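Local coordinates for protein K5 lyase (PDB 2X3H) that cleaves the K5 capsular polysaccharide, a glycosaminoglycan, by a lyase reaction and probably serves the phage as a tail spike, at residues A[153-164]-A[179-190]; A[101-111]-A[130-141]. All coordinates share one frame; numbering follows the deposited sequence.

In the fold
Both contacts join successive turns of a right-handed parallel beta-helix, the fold expected of a viral tail spike that degrades polysaccharide. Contact 2 (101-111 with 130-141) comes first along the chain and closes before contact 1 (153-164 with 179-190) opens. Their centres lie about 13 Å apart. They share one parallel sheet, in which strands 106-108, 131-134, 160-163 and 186-188 follow each other in chain order. Contact 2 pairs the first two strands and contact 1 the last two. Probable hydrogen bonds from A163 N to F133 O and from F133 N to S161 O join the pairs. The backbone ladder thus continues unbroken from 106-108 to 186-188, in the N-terminal part of the beta-helix.

Contact 1: residues A[153-164]-A[179-190]; sequences DTTQGQQVSLAG and KGTGFSLIAYPN
Y188 lays its ring over A163, on the neighbouring strand 160-163. The CA of A163 sits 4.0 Å from the centroid of the Y188 ring, a CH-pi contact over the face. Chi1 of 55° puts the Y188 ring between its own N and carbonyl carbon, and this swings it back over the neighbouring strand. A water bridges Y188 OH and S161 OG. N190 reaches beyond the strand end. Its ND2 bonds A163 O at 3.0 Å, from well above the carbonyl plane.

On the face of V160 and L162, V160 CG1 and L185 CD1 meet at 3.7 Å, the side chains lying side by side and pointing the same way.

Three glutamines work along the loop. Q158 bends at chi2 (-50°) so that OE1 turns to the backbone and takes F183 N at 2.7 Å, nearly along the C=O axis. The same oxygen lies at the edge of the F183 ring. Q159 OE1 accepts S184 OG at 2.8 Å, in the carbonyl plane, while Y236 also bonds that hydroxyl. Q156 crosses T181 at about a right angle, and T181 OG1 donates to Q156 OE1 at 2.6 Å.

Strands 160-163 and 186-188 run parallel, 12° apart, stacked in register as successive turns of the parallel beta-helix. Strand 131-134 flanks the first and strand 218-221 the second. Q159 and S184 also pack on F175 and V178 of strand 168-178.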
loop_
_atom_site.group_PDB
_atom_site.type_symbol
_atom_site.label_atom_id
_atom_site.label_comp_id
_atom_site.label_asym_id
_atom_site.label_seq_id
_atom_site.Cartn_x
_atom_site.Cartn_y
_atom_site.Cartn_z
ATOM N N ASP A 153 3.762 -3.728 40.190
ATOM C CA ASP A 153 3.320 -4.037 38.830
ATOM C C ASP A 153 1.856 -3.678 38.566
ATOM O O ASP A 153 1.367 -3.886 37.454
ATOM C CB ASP A 153 3.549 -5.523 38.524
ATOM C CG ASP A 153 4.997 -5.842 38.212
ATOM O OD1 ASP A 153 5.667 -5.035 37.526
ATOM O OD2 ASP A 153 5.470 -6.921 38.641
ATOM N N THR A 154 1.163 -3.145 39.574
ATOM C CA THR A 154 -0.217 -2.681 39.399
ATOM C C THR A 154 -0.388 -1.216 39.795
ATOM O O THR A 154 -1.509 -0.731 39.951
ATOM C CB THR A 154 -1.239 -3.558 40.160
ATOM O OG1 THR A 154 -0.922 -3.585 41.559
ATOM C CG2 THR A 154 -1.230 -4.978 39.609
ATOM N N THR A 155 0.730 -0.516 39.940
ATOM C CA THR A 155 0.714 0.901 40.295
ATOM C C THR A 155 0.272 1.772 39.117
ATOM O O THR A 155 0.750 1.589 38.001
ATOM C CB THR A 155 2.103 1.374 40.757
ATOM O OG1 THR A 155 2.486 0.664 41.950
ATOM C CG2 THR A 155 2.086 2.868 41.043
ATOM N N GLN A 156 -0.634 2.712 39.379
ATOM C CA GLN A 156 -1.195 3.602 38.346
ATOM C C GLN A 156 -0.367 4.870 38.147
ATOM O O GLN A 156 0.068 5.503 39.102
ATOM C CB GLN A 156 -2.636 3.980 38.706
ATOM C CG GLN A 156 -3.262 5.078 37.853
ATOM C CD GLN A 156 -3.525 4.649 36.413
ATOM O OE1 GLN A 156 -3.916 3.510 36.151
ATOM N NE2 GLN A 156 -3.323 5.573 35.473
ATOM N N GLY A 157 -0.156 5.247 36.889
ATOM C CA GLY A 157 0.537 6.486 36.585
ATOM C C GLY A 157 0.904 6.615 35.114
ATOM O O GLY A 157 1.343 5.632 34.504
ATOM N N GLN A 158 0.703 7.812 34.557
ATOM C CA GLN A 158 1.186 8.154 33.206
ATOM C C GLN A 158 2.591 8.730 33.337
ATOM O O GLN A 158 2.868 9.497 34.269
ATOM C CB GLN A 158 0.334 9.242 32.518
ATOM C CG GLN A 158 -1.191 9.252 32.725
ATOM C CD GLN A 158 -1.879 7.926 32.479
ATOM O OE1 GLN A 158 -1.320 7.002 31.892
ATOM N NE2 GLN A 158 -3.129 7.837 32.926
ATOM N N GLN A 159 3.470 8.424 32.390
ATOM C CA GLN A 159 4.804 9.025 32.411
ATOM C C GLN A 159 4.792 10.478 31.915
ATOM O O GLN A 159 5.214 11.386 32.633
ATOM C CB GLN A 159 5.823 8.184 31.630
ATOM C CG GLN A 159 6.050 6.782 32.178
ATOM C CD GLN A 159 7.162 6.061 31.435
ATOM O OE1 GLN A 159 6.967 5.575 30.322
ATOM N NE2 GLN A 159 8.339 5.980 32.055
ATOM N N VAL A 160 4.315 10.699 30.692
ATOM C CA VAL A 160 4.151 12.054 30.163
ATOM C C VAL A 160 2.725 12.241 29.671
ATOM O O VAL A 160 2.243 11.465 28.839
ATOM C CB VAL A 160 5.112 12.333 28.984
ATOM C CG1 VAL A 160 4.810 13.679 28.344
ATOM C CG2 VAL A 160 6.555 12.291 29.447
ATOM N N SER A 161 2.052 13.264 30.198
ATOM C CA SER A 161 0.680 13.602 29.809
ATOM C C SER A 161 0.646 14.941 29.086
ATOM O O SER A 161 1.198 15.939 29.568
ATOM C CB SER A 161 -0.233 13.697 31.044
ATOM O OG SER A 161 -0.267 12.486 31.772
ATOM N N LEU A 162 0.007 14.954 27.921
ATOM C CA LEU A 162 -0.412 16.196 27.283
ATOM C C LEU A 162 -1.899 16.336 27.578
ATOM O O LEU A 162 -2.746 15.758 26.885
ATOM C CB LEU A 162 -0.146 16.165 25.774
ATOM C CG LEU A 162 1.309 15.900 25.373
ATOM C CD1 LEU A 162 1.477 15.861 23.854
ATOM C CD2 LEU A 162 2.267 16.924 26.013
ATOM N N ALA A 163 -2.200 17.064 28.653
ATOM C CA ALA A 163 -3.570 17.268 29.095
ATOM C C ALA A 163 -4.111 18.434 28.285
ATOM O O ALA A 163 -4.077 19.587 28.718
ATOM C CB ALA A 163 -3.611 17.567 30.591
ATOM N N GLY A 164 -4.572 18.126 27.080
ATOM C CA GLY A 164 -4.815 19.140 26.073
ATOM C C GLY A 164 -3.511 19.525 25.396
ATOM O O GLY A 164 -2.427 19.278 25.925
ATOM N N LYS A 179 5.964 0.316 33.917
ATOM C CA LYS A 179 5.240 -0.723 34.668
ATOM C C LYS A 179 3.800 -0.327 34.998
ATOM O O LYS A 179 3.394 0.832 34.809
ATOM C CB LYS A 179 5.960 -1.026 35.998
ATOM C CG LYS A 179 7.351 -1.602 35.867
ATOM C CD LYS A 179 7.995 -1.805 37.247
ATOM C CE LYS A 179 9.463 -2.196 37.093
ATOM N NZ LYS A 179 10.172 -2.421 38.401
ATOM N N GLY A 180 3.045 -1.288 35.539
ATOM C CA GLY A 180 1.725 -1.016 36.097
ATOM C C GLY A 180 0.710 -0.582 35.070
ATOM O O GLY A 180 0.793 -0.959 33.895
ATOM N N THR A 181 -0.254 0.211 35.515
ATOM C CA THR A 181 -1.301 0.689 34.634
ATOM C C THR A 181 -1.073 2.150 34.274
ATOM O O THR A 181 -0.504 2.928 35.056
ATOM C CB THR A 181 -2.695 0.476 35.243
ATOM O OG1 THR A 181 -2.782 1.170 36.497
ATOM C CG2 THR A 181 -2.927 -1.011 35.472
ATOM N N GLY A 182 -1.515 2.502 33.068
ATOM C CA GLY A 182 -1.297 3.821 32.504
ATOM C C GLY A 182 -0.463 3.716 31.242
ATOM O O GLY A 182 -0.219 2.616 30.738
ATOM N N PHE A 183 -0.002 4.868 30.769
ATOM C CA PHE A 183 0.675 4.989 29.484
ATOM C C PHE A 183 1.995 5.737 29.581
ATOM O O PHE A 183 2.192 6.593 30.456
ATOM C CB PHE A 183 -0.242 5.709 28.494
ATOM C CG PHE A 183 -1.505 4.959 28.216
ATOM C CD1 PHE A 183 -1.596 4.133 27.103
ATOM C CD2 PHE A 183 -2.592 5.053 29.072
ATOM C CE1 PHE A 183 -2.749 3.413 26.843
ATOM C CE2 PHE A 183 -3.756 4.328 28.815
ATOM C CZ PHE A 183 -3.830 3.511 27.699
ATOM N N SER A 184 2.906 5.421 28.665
ATOM C CA SER A 184 4.157 6.163 28.585
ATOM C C SER A 184 3.917 7.590 28.120
ATOM O O SER A 184 4.401 8.533 28.726
ATOM C CB SER A 184 5.161 5.449 27.671
ATOM O OG SER A 184 5.558 4.227 28.268
ATOM N N LEU A 185 3.156 7.738 27.039
ATOM C CA LEU A 185 2.828 9.046 26.512
ATOM C C LEU A 185 1.340 9.084 26.185
ATOM O O LEU A 185 0.865 8.286 25.388
ATOM C CB LEU A 185 3.660 9.326 25.252
ATOM C CG LEU A 185 3.367 10.630 24.495
ATOM C CD1 LEU A 185 3.620 11.869 25.349
ATOM C CD2 LEU A 185 4.204 10.695 23.226
ATOM N N ILE A 186 0.610 10.004 26.804
ATOM C CA ILE A 186 -0.833 10.088 26.583
ATOM C C ILE A 186 -1.217 11.529 26.285
ATOM O O ILE A 186 -0.815 12.435 26.993
ATOM C CB ILE A 186 -1.648 9.546 27.798
ATOM C CG1 ILE A 186 -3.144 9.743 27.575
ATOM C CG2 ILE A 186 -1.220 10.234 29.096
ATOM C CD1 ILE A 186 -4.022 9.281 28.706
ATOM N N ALA A 187 -1.996 11.726 25.227
ATOM C CA ALA A 187 -2.582 13.031 24.938
ATOM C C ALA A 187 -4.095 12.907 24.998
ATOM O O ALA A 187 -4.664 11.947 24.465
ATOM C CB ALA A 187 -2.133 13.523 23.565
ATOM N N TYR A 188 -4.763 13.861 25.651
ATOM C CA TYR A 188 -6.220 13.800 25.773
ATOM C C TYR A 188 -6.838 15.198 25.817
ATOM O O TYR A 188 -6.137 16.178 25.990
ATOM C CB TYR A 188 -6.642 12.974 26.999
ATOM C CG TYR A 188 -6.044 13.427 28.322
ATOM C CD1 TYR A 188 -4.852 12.883 28.794
ATOM C CD2 TYR A 188 -6.678 14.391 29.107
ATOM C CE1 TYR A 188 -4.295 13.287 30.004
ATOM C CE2 TYR A 188 -6.130 14.800 30.327
ATOM C CZ TYR A 188 -4.941 14.238 30.769
ATOM O OH TYR A 188 -4.391 14.639 31.982
ATOM N N PRO A 189 -8.163 15.289 25.623
ATOM C CA PRO A 189 -8.801 16.615 25.632
ATOM C C PRO A 189 -8.823 17.213 27.028
ATOM O O PRO A 189 -9.046 16.494 27.984
ATOM C CB PRO A 189 -10.241 16.321 25.180
ATOM C CG PRO A 189 -10.222 14.926 24.616
ATOM C CD PRO A 189 -9.118 14.206 25.345
ATOM N N ASN A 190 -8.604 18.521 27.130
ATOM C CA ASN A 190 -8.613 19.192 28.432
ATOM C C ASN A 190 -9.145 20.626 28.355
ATOM O O ASN A 190 -8.452 21.573 28.741
ATOM C CB ASN A 190 -7.209 19.151 29.049
ATOM C CG ASN A 190 -7.181 19.617 30.496
ATOM O OD1 ASN A 190 -8.159 19.468 31.229
ATOM N ND2 ASN A 190 -6.040 20.154 30.921
HETATM O O HOH W 1 4.139 -4.003 35.451
HETATM O O HOH W 2 -3.801 0.143 38.929
HETATM O O HOH W 3 -2.750 12.777 33.085
#

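Contact 2: residues A[101-111]-A[130-141]. Unlike the reference sequence in segment 130-141: P136 (reference Leu), T138 (reference Ala).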
loop_
_atom_site.group_PDB
_atom_site.type_symbol
_atom_site.label_atom_id
_atom_site.label_comp_id
_atom_site.label_asym_id
_atom_site.label_seq_id
_atom_site.Cartn_x
_atom_site.Cartn_y
_atom_site.Cartn_z
ATOM N N PHE A 101 18.216 12.892 36.612
ATOM C CA PHE A 101 17.621 13.935 37.436
ATOM C C PHE A 101 16.426 13.399 38.188
ATOM O O PHE A 101 15.335 13.237 37.633
ATOM C CB PHE A 101 17.263 15.146 36.575
ATOM C CG PHE A 101 18.450 15.758 35.896
ATOM C CD1 PHE A 101 18.947 15.225 34.702
ATOM C CD2 PHE A 101 19.091 16.857 36.458
ATOM C CE1 PHE A 101 20.060 15.779 34.081
ATOM C CE2 PHE A 101 20.182 17.429 35.839
ATOM C CZ PHE A 101 20.680 16.891 34.650
ATOM N N SER A 102 16.655 13.087 39.458
ATOM C CA SER A 102 15.615 12.555 40.312
ATOM C C SER A 102 14.591 13.638 40.582
ATOM O O SER A 102 14.942 14.714 41.073
ATOM C CB SER A 102 16.225 12.070 41.631
ATOM O OG SER A 102 15.215 11.520 42.456
ATOM N N SER A 103 13.328 13.369 40.263
ATOM C CA SER A 103 12.300 14.395 40.358
ATOM C C SER A 103 10.904 13.796 40.517
ATOM O O SER A 103 10.563 12.794 39.874
ATOM C CB SER A 103 12.365 15.356 39.152
ATOM O OG SER A 103 12.608 14.647 37.939
ATOM N N SER A 104 10.111 14.408 41.394
ATOM C CA SER A 104 8.735 13.986 41.632
ATOM C C SER A 104 7.835 14.570 40.552
ATOM O O SER A 104 8.329 15.111 39.562
ATOM C CB SER A 104 8.272 14.455 43.016
ATOM O OG SER A 104 9.231 14.101 43.999
ATOM N N GLY A 105 6.525 14.470 40.753
ATOM C CA GLY A 105 5.554 14.949 39.766
ATOM C C GLY A 105 5.704 16.430 39.488
ATOM O O GLY A 105 5.978 17.212 40.398
ATOM N N ILE A 106 5.525 16.820 38.228
ATOM C CA ILE A 106 5.650 18.214 37.819
ATOM C C ILE A 106 4.524 18.568 36.860
ATOM O O ILE A 106 4.142 17.752 36.023
ATOM C CB ILE A 106 6.990 18.478 37.108
ATOM C CG1 ILE A 106 8.159 18.255 38.077
ATOM C CG2 ILE A 106 7.025 19.900 36.485
ATOM C CD1 ILE A 106 9.501 18.167 37.417
ATOM N N ASN A 107 3.988 19.777 36.997
ATOM C CA ASN A 107 2.985 20.292 36.073
ATOM C C ASN A 107 3.454 21.612 35.465
ATOM O O ASN A 107 4.134 22.396 36.137
ATOM C CB ASN A 107 1.627 20.456 36.767
ATOM C CG ASN A 107 1.617 21.589 37.786
ATOM O OD1 ASN A 107 1.638 22.775 37.427
ATOM N ND2 ASN A 107 1.555 21.227 39.067
ATOM N N SER A 108 3.127 21.840 34.189
ATOM C CA SER A 108 3.458 23.095 33.515
ATOM C C SER A 108 2.512 23.372 32.356
ATOM O O SER A 108 1.988 22.440 31.753
ATOM C CB SER A 108 4.894 23.059 32.985
ATOM O OG SER A 108 5.255 24.301 32.388
ATOM N N ASN A 109 2.289 24.651 32.051
ATOM C CA ASN A 109 1.526 25.039 30.859
ATOM C C ASN A 109 2.445 25.223 29.660
ATOM O O ASN A 109 1.983 25.576 28.574
ATOM C CB ASN A 109 0.771 26.353 31.090
ATOM C CG ASN A 109 -0.341 26.223 32.116
ATOM O OD1 ASN A 109 -1.328 25.517 31.902
ATOM N ND2 ASN A 109 -0.195 26.934 33.231
ATOM N N TYR A 110 3.742 24.996 29.873
ATOM C CA TYR A 110 4.755 25.120 28.824
ATOM C C TYR A 110 5.576 23.849 28.682
ATOM O O TYR A 110 5.914 23.203 29.667
ATOM C CB TYR A 110 5.693 26.295 29.096
ATOM C CG TYR A 110 4.971 27.601 29.269
ATOM C CD1 TYR A 110 4.652 28.385 28.164
ATOM C CD2 TYR A 110 4.600 28.051 30.534
ATOM C CE1 TYR A 110 3.982 29.592 28.311
ATOM C CE2 TYR A 110 3.931 29.257 30.690
ATOM C CZ TYR A 110 3.627 30.020 29.572
ATOM O OH TYR A 110 2.965 31.226 29.706
ATOM N N CYS A 111 5.918 23.522 27.440
ATOM C CA CYS A 111 6.657 22.306 27.146
ATOM C C CYS A 111 7.691 22.625 26.073
ATOM O O CYS A 111 7.369 22.639 24.896
ATOM C CB CYS A 111 5.684 21.227 26.654
ATOM S SG CYS A 111 6.435 19.622 26.277
ATOM N N TYR A 130 3.823 11.490 36.365
ATOM C CA TYR A 130 5.127 12.148 36.402
ATOM C C TYR A 130 5.022 13.559 35.834
ATOM O O TYR A 130 4.817 14.509 36.593
ATOM C CB TYR A 130 6.175 11.297 35.680
ATOM C CG TYR A 130 7.625 11.715 35.866
ATOM C CD1 TYR A 130 7.987 12.739 36.751
ATOM C CD2 TYR A 130 8.639 11.052 35.178
ATOM C CE1 TYR A 130 9.321 13.107 36.911
ATOM C CE2 TYR A 130 9.965 11.406 35.336
ATOM C CZ TYR A 130 10.301 12.428 36.206
ATOM O OH TYR A 130 11.629 12.763 36.356
ATOM N N LEU A 131 5.131 13.693 34.513
ATOM C CA LEU A 131 5.147 15.001 33.864
ATOM C C LEU A 131 3.770 15.272 33.275
ATOM O O LEU A 131 3.252 14.471 32.502
ATOM C CB LEU A 131 6.227 15.046 32.771
ATOM C CG LEU A 131 7.661 14.744 33.223
ATOM C CD1 LEU A 131 8.635 14.727 32.046
ATOM C CD2 LEU A 131 8.109 15.742 34.287
ATOM N N VAL A 132 3.167 16.391 33.662
ATOM C CA VAL A 132 1.858 16.763 33.136
ATOM C C VAL A 132 1.900 18.156 32.524
ATOM O O VAL A 132 2.151 19.157 33.213
ATOM C CB VAL A 132 0.752 16.691 34.218
ATOM C CG1 VAL A 132 -0.582 17.111 33.627
ATOM C CG2 VAL A 132 0.661 15.286 34.804
ATOM N N PHE A 133 1.668 18.219 31.215
ATOM C CA PHE A 133 1.652 19.487 30.500
ATOM C C PHE A 133 0.220 19.874 30.194
ATOM O O PHE A 133 -0.487 19.152 29.490
ATOM C CB PHE A 133 2.512 19.404 29.231
ATOM C CG PHE A 133 3.952 19.108 29.518
ATOM C CD1 PHE A 133 4.815 20.112 29.954
ATOM C CD2 PHE A 133 4.429 17.808 29.432
ATOM C CE1 PHE A 133 6.140 19.830 30.251
ATOM C CE2 PHE A 133 5.761 17.513 29.723
ATOM C CZ PHE A 133 6.618 18.516 30.137
ATOM N N ASN A 134 -0.219 21.001 30.755
ATOM C CA ASN A 134 -1.614 21.385 30.657
ATOM C C ASN A 134 -1.826 22.396 29.547
ATOM O O ASN A 134 -1.402 23.542 29.646
ATOM C CB ASN A 134 -2.129 21.934 31.998
ATOM C CG ASN A 134 -2.348 20.839 33.036
ATOM O OD1 ASN A 134 -3.113 19.894 32.813
ATOM N ND2 ASN A 134 -1.700 20.977 34.184
ATOM N N ASN A 135 -2.460 21.942 28.472
ATOM C CA ASN A 135 -2.800 22.803 27.338
ATOM C C ASN A 135 -1.649 23.634 26.772
ATOM O O ASN A 135 -1.805 24.837 26.539
ATOM C CB ASN A 135 -3.965 23.729 27.709
ATOM C CG ASN A 135 -5.278 23.003 27.807
ATOM O OD1 ASN A 135 -5.908 22.972 28.873
ATOM N ND2 ASN A 135 -5.715 22.421 26.698
ATOM N N PRO A 136 -0.493 23.001 26.521
ATOM C CA PRO A 136 0.574 23.748 25.876
ATOM C C PRO A 136 0.121 24.253 24.508
ATOM O O PRO A 136 -0.511 23.507 23.749
ATOM C CB PRO A 136 1.690 22.709 25.718
ATOM C CG PRO A 136 0.987 21.392 25.764
ATOM C CD PRO A 136 -0.124 21.596 26.756
ATOM N N ARG A 137 0.427 25.521 24.229
ATOM C CA ARG A 137 0.173 26.148 22.932
ATOM C C ARG A 137 1.490 26.147 22.160
ATOM O O ARG A 137 2.318 27.050 22.306
ATOM C CB ARG A 137 -0.312 27.588 23.131
ATOM C CG ARG A 137 -0.786 28.290 21.867
ATOM C CD ARG A 137 -2.291 28.142 21.711
ATOM N NE ARG A 137 -2.899 29.304 21.065
ATOM C CZ ARG A 137 -4.172 29.662 21.220
ATOM N NH1 ARG A 137 -4.976 28.951 22.011
ATOM N NH2 ARG A 137 -4.643 30.736 20.593
ATOM N N THR A 138 1.652 25.129 21.317
ATOM C CA THR A 138 2.946 24.752 20.743
ATOM C C THR A 138 3.836 24.133 21.831
ATOM O O THR A 138 3.639 24.374 23.023
ATOM C CB THR A 138 3.672 25.893 19.974
ATOM O OG1 THR A 138 4.317 26.797 20.892
ATOM C CG2 THR A 138 2.706 26.644 19.064
ATOM N N GLY A 139 4.781 23.300 21.422
ATOM C CA GLY A 139 5.727 22.726 22.371
ATOM C C GLY A 139 6.656 21.746 21.699
ATOM O O GLY A 139 6.419 21.322 20.565
ATOM N N ARG A 140 7.731 21.405 22.401
ATOM C CA ARG A 140 8.709 20.439 21.909
ATOM C C ARG A 140 9.219 19.644 23.109
ATOM O O ARG A 140 9.594 20.226 24.123
ATOM C CB ARG A 140 9.859 21.192 21.243
ATOM C CG ARG A 140 11.116 20.391 20.944
ATOM C CD ARG A 140 11.292 20.227 19.449
ATOM N NE ARG A 140 12.533 19.539 19.092
ATOM C CZ ARG A 140 12.697 18.868 17.958
ATOM N NH1 ARG A 140 11.692 18.796 17.088
ATOM N NH2 ARG A 140 13.852 18.260 17.695
ATOM N N LEU A 141 9.187 18.320 23.021
ATOM C CA LEU A 141 9.844 17.496 24.031
ATOM C C LEU A 141 10.725 16.548 23.253
ATOM O O LEU A 141 10.206 15.740 22.481
ATOM C CB LEU A 141 8.820 16.717 24.844
ATOM C CG LEU A 141 9.335 15.724 25.886
ATOM C CD1 LEU A 141 10.153 16.391 26.983
ATOM C CD2 LEU A 141 8.127 14.969 26.468
HETATM O O HOH W 4 4.875 25.264 25.230
#
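This contact is an early step of the parallel beta-helix, where strands 106-108 and 131-134 pair in parallel and the chain then turns a corner into strand 139-142. The ladder runs from I106 N to Y130 O through to N134 N, which bonds S108 O at 2.8 Å. I106 and L131 lie side by side, pointing the same way. I106 also packs on T81 and I84 of helix 81-88.

Y130 reaches back to the end of strand 99-103. Its OH and S103 OG share a hydrogen bond of 2.6 Å, with S103 OG and S104 O at the ring edge. The Y130 ring also stacks with H123.

At the corner, C111 N and T138 O are bridged by a water, and R140 N bonds C111 O at 2.8 Å. R140 NH1 forms a salt bridge with D172 of a second subunit, which ties this step to the assembly.

C111 points toward segment 130-141 and packs on F133 and L141. Chi1 of -179° carries SG over the F133 ring, and the sulfur touches L141 CB at 4.0 Å. Y110 O lies at the F133 ring edge, 3.3 Å from F133 CD1. In a sulfur-aromatic contact over one face of that ring, C111 SG stands 3.8 Å from the F133 centroid, only 4° off the normal.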